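Probable LacI-family transcriptional regulator (Corynebacterium glutamicum ATCC 13032, PDB 3BIL) probably acts as a LacI-family transcription factor, binding cis-regulatory DNA to control gene expression. Local coordinates at residues A[191-194]-A[195-198]; A[293-296]-A[297-300]. All coordinates share one frame; numbering follows the deposited sequence.

Interaction 1 (A[191-194]-A[195-198])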
loop_
_atom_site.group_PDB
_atom_site.type_symbol
_atom_site.label_atom_id
_atom_site.label_comp_id
_atom_site.label_asym_id
_atom_site.label_seq_id
_atom_site.Cartn_x
_atom_site.Cartn_y
_atom_site.Cartn_z
ATOM N N SER A 191 20.261 5.774 -2.118
ATOM C CA SER A 191 19.817 5.752 -3.513
ATOM C C SER A 191 18.807 4.674 -3.845
ATOM O O SER A 191 18.583 3.712 -3.077
ATOM C CB SER A 191 21.046 5.569 -4.410
ATOM O OG SER A 191 20.719 5.465 -5.767
ATOM N N GLY A 192 18.186 4.858 -4.998
ATOM C CA GLY A 192 17.381 3.831 -5.624
ATOM C C GLY A 192 18.080 3.242 -6.842
ATOM O O GLY A 192 19.162 3.703 -7.242
ATOM N N PRO A 193 17.460 2.211 -7.448
ATOM C CA PRO A 193 18.030 1.504 -8.596
ATOM C C PRO A 193 18.617 2.483 -9.602
ATOM O O PRO A 193 17.935 3.422 -10.021
ATOM C CB PRO A 193 16.820 0.777 -9.206
ATOM C CG PRO A 193 15.595 1.215 -8.385
ATOM C CD PRO A 193 16.137 1.681 -7.079
ATOM N N MET A 194 19.871 2.276 -9.982
ATOM C CA MET A 194 20.526 3.188 -10.921
ATOM C C MET A 194 20.130 2.945 -12.375
ATOM O O MET A 194 20.540 3.688 -13.279
ATOM C CB MET A 194 22.036 3.198 -10.700
ATOM C CG MET A 194 22.420 3.881 -9.357
ATOM S SD MET A 194 22.018 5.645 -9.364
ATOM C CE MET A 194 23.076 6.163 -10.720
ATOM N N ASP A 195 19.307 1.915 -12.578
ATOM C CA ASP A 195 18.720 1.606 -13.887
ATOM C C ASP A 195 17.372 2.318 -14.146
ATOM O O ASP A 195 16.708 2.062 -15.161
ATOM C CB ASP A 195 18.560 0.087 -14.048
ATOM C CG ASP A 195 17.646 -0.522 -12.987
ATOM O OD1 ASP A 195 16.604 0.092 -12.669
ATOM O OD2 ASP A 195 17.964 -1.618 -12.470
ATOM N N THR A 196 16.965 3.194 -13.223
ATOM C CA THR A 196 15.762 4.021 -13.410
ATOM C C THR A 196 16.147 5.485 -13.586
ATOM O O THR A 196 17.115 5.959 -12.989
ATOM C CB THR A 196 14.687 3.811 -12.275
ATOM O OG1 THR A 196 15.278 3.909 -10.966
ATOM C CG2 THR A 196 14.064 2.446 -12.402
ATOM N N SER A 197 15.416 6.203 -14.429
ATOM C CA SER A 197 15.655 7.626 -14.604
ATOM C C SER A 197 15.501 8.302 -13.241
ATOM O O SER A 197 16.232 9.219 -12.871
ATOM C CB SER A 197 14.666 8.203 -15.623
ATOM O OG SER A 197 13.334 7.791 -15.341
ATOM N N THR A 198 14.530 7.802 -12.508
ATOM C CA THR A 198 14.246 8.158 -11.138
ATOM C C THR A 198 15.497 8.021 -10.246
ATOM O O THR A 198 15.969 9.006 -9.649
ATOM C CB THR A 198 12.995 7.329 -10.729
ATOM O OG1 THR A 198 11.832 8.152 -10.893
ATOM C CG2 THR A 198 13.062 6.730 -9.336
#
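The carbonyl oxygen of P193 accepts two hydrogen bonds from T196, one from the side-chain hydroxyl and one from the backbone N. The shorter bond runs from T196 OG1 to P193 O at 2.9 Å; it meets the C=O at 139° with the hydroxyl tilted 27° from the carbonyl plane. The second, from T196 N to P193 O, is weak at 3.4 Å and closes a type I beta turn from P193 to T196. A chi1 of 50°, which sets OG1 between the backbone N and the carbonyl carbon, brings the threonine hydroxyl to this oxygen. From there OG1 also lies 3.7 Å from P193 CG, the two side chains crossing at a slant. D195 OD1 comes up to the proline ring at its CB atom, 3.5 Å from P193 CB, and the carboxylate is held by a hydrogen bond between OD1 and Y225 OH. At the start of the segment, which follows strand 187-190, S191 OG donates to G192 O at 2.8 Å, in the carbonyl plane and on a lone pair. At the other end T196 and S197 touch R153, and S197 OG bonds to E154 N. T196 is the N-cap of helix 197-212, and its OG1 also bonds to G199 N. Since that hydroxyl gives its proton to P193 O, it can accept from G199 N with a lone pair: one group thus ties the turn to the first turn of the helix.

Interaction 2 (A[293-296]-A[297-300])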
loop_
_atom_site.group_PDB
_atom_site.type_symbol
_atom_site.label_atom_id
_atom_site.label_comp_id
_atom_site.label_asym_id
_atom_site.label_seq_id
_atom_site.Cartn_x
_atom_site.Cartn_y
_atom_site.Cartn_z
ATOM N N ASP A 293 7.376 15.254 -1.012
ATOM C CA ASP A 293 6.138 14.868 -1.630
ATOM C C ASP A 293 6.262 15.081 -3.138
ATOM O O ASP A 293 6.825 16.061 -3.597
ATOM C CB ASP A 293 4.973 15.658 -1.001
ATOM C CG ASP A 293 3.658 15.566 -1.805
ATOM O OD1 ASP A 293 3.508 14.696 -2.672
ATOM O OD2 ASP A 293 2.751 16.375 -1.575
ATOM N N GLN A 294 5.743 14.150 -3.903
ATOM C CA GLN A 294 5.800 14.225 -5.335
ATOM C C GLN A 294 4.494 14.566 -5.963
ATOM O O GLN A 294 4.401 14.638 -7.199
ATOM C CB GLN A 294 6.145 12.868 -5.861
ATOM C CG GLN A 294 7.575 12.682 -6.061
ATOM C CD GLN A 294 7.781 11.342 -6.586
ATOM O OE1 GLN A 294 7.826 11.151 -7.804
ATOM N NE2 GLN A 294 7.802 10.360 -5.688
ATOM N N ASN A 295 3.472 14.714 -5.137
ATOM C CA ASN A 295 2.182 15.146 -5.598
ATOM C C ASN A 295 1.575 14.212 -6.648
ATOM O O ASN A 295 1.277 14.634 -7.767
ATOM C CB ASN A 295 2.277 16.590 -6.109
ATOM C CG ASN A 295 1.052 17.384 -5.767
ATOM O OD1 ASN A 295 -0.000 17.250 -6.415
ATOM N ND2 ASN A 295 1.152 18.178 -4.694
ATOM N N VAL A 296 1.366 12.957 -6.249
ATOM C CA VAL A 296 0.877 11.885 -7.123
ATOM C C VAL A 296 -0.398 12.259 -7.821
ATOM O O VAL A 296 -0.594 11.865 -8.969
ATOM C CB VAL A 296 0.518 10.591 -6.359
ATOM C CG1 VAL A 296 1.036 9.406 -7.106
ATOM C CG2 VAL A 296 1.057 10.618 -4.970
ATOM N N GLU A 297 -1.270 12.977 -7.109
ATOM C CA GLU A 297 -2.609 13.347 -7.614
ATOM C C GLU A 297 -2.528 14.183 -8.905
ATOM O O GLU A 297 -3.229 13.917 -9.886
ATOM C CB GLU A 297 -3.442 14.048 -6.514
ATOM C CG GLU A 297 -4.931 14.308 -6.874
ATOM C CD GLU A 297 -5.879 14.538 -5.651
ATOM O OE1 GLU A 297 -7.083 14.845 -5.883
ATOM O OE2 GLU A 297 -5.435 14.419 -4.476
ATOM N N GLN A 298 -1.627 15.158 -8.903
ATOM C CA GLN A 298 -1.436 16.056 -10.016
ATOM C C GLN A 298 -0.784 15.355 -11.211
ATOM O O GLN A 298 -1.092 15.674 -12.343
ATOM C CB GLN A 298 -0.567 17.204 -9.547
ATOM C CG GLN A 298 -0.702 18.497 -10.305
ATOM C CD GLN A 298 0.225 19.544 -9.729
ATOM O OE1 GLN A 298 0.882 20.293 -10.464
ATOM N NE2 GLN A 298 0.318 19.576 -8.386
ATOM N N LEU A 299 0.123 14.412 -10.948
ATOM C CA LEU A 299 0.777 13.666 -12.010
ATOM C C LEU A 299 -0.193 12.778 -12.747
ATOM O O LEU A 299 -0.153 12.708 -13.978
ATOM C CB LEU A 299 1.890 12.807 -11.450
ATOM C CG LEU A 299 3.179 13.596 -11.518
ATOM C CD1 LEU A 299 4.123 13.258 -10.346
ATOM C CD2 LEU A 299 3.796 13.351 -12.887
ATOM N N ALA A 300 -1.039 12.091 -11.976
ATOM C CA ALA A 300 -2.143 11.295 -12.485
ATOM C C ALA A 300 -3.213 12.136 -13.239
ATOM O O ALA A 300 -3.648 11.730 -14.326
ATOM C CB ALA A 300 -2.774 10.499 -11.353
#
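N295 and Q298 meet across the start of helix 296-308, where the chain, coming from strand 291-293, makes what is consistent with one of the crossovers between the two lobes of a type I periplasmic-binding fold. N295 holds the N-cap position after an Asx turn made by D293. That turn rests on D293 OD1 accepting from N295 N, a contact of 2.5 Å that is very short and whose exact length deserves caution at this resolution.

Among the backbone bonds, the most regular is A300 N to V296 O, 3.0 Å long and nearly straight at 171°, which is the i to i+4 spacing of an alpha helix. Before it, the N-cap carbonyl, N295 O, is shared between i+3 and i+4 donors, Q298 N and L299 N, both bonds weak.

The side-chain bond is weak too: Q298 NE2 donates to N295 OD1 at 3.1 Å. With CG anti to the backbone N (chi1 -155°) and the chain extended beyond it, Q298 sends its amide back along the helix start, and the two amide planes stand 75° apart. A further polar link is Q294 OE1, hydrogen-bonded to S166 OG.

Side chains on the inward flank pack against neighbouring elements. L299 rests on I323 of strand 322-328 and on A164 and S166 of strand 163-167, while V296 and A300 face helix 79-94 through Y80, M84 and I88. L299 CD1 sits 3.4 Å from the backbone oxygen Q294 O.

How the interactions relate
Interaction 1 comes first along the chain and interaction 2 about a hundred residues later; their centres lie 19 Å apart and their nearest atoms about 6 Å, without touching. Both are strand-to-helix junctions of the periplasmic-binding-protein-like domain, and each helix begins at an N-cap, T196 or N295. Their strands, 187-190 and 291-293, belong to the same mixed sheet, with strands 272-276 and 244-247 between them. What differs is the destination. Interaction 1 stays within one lobe of the two-lobed fold, whereas interaction 2 leaves that lobe for a helix packed on helix 79-94 of the other, consistent with a crossover that links the two lobes.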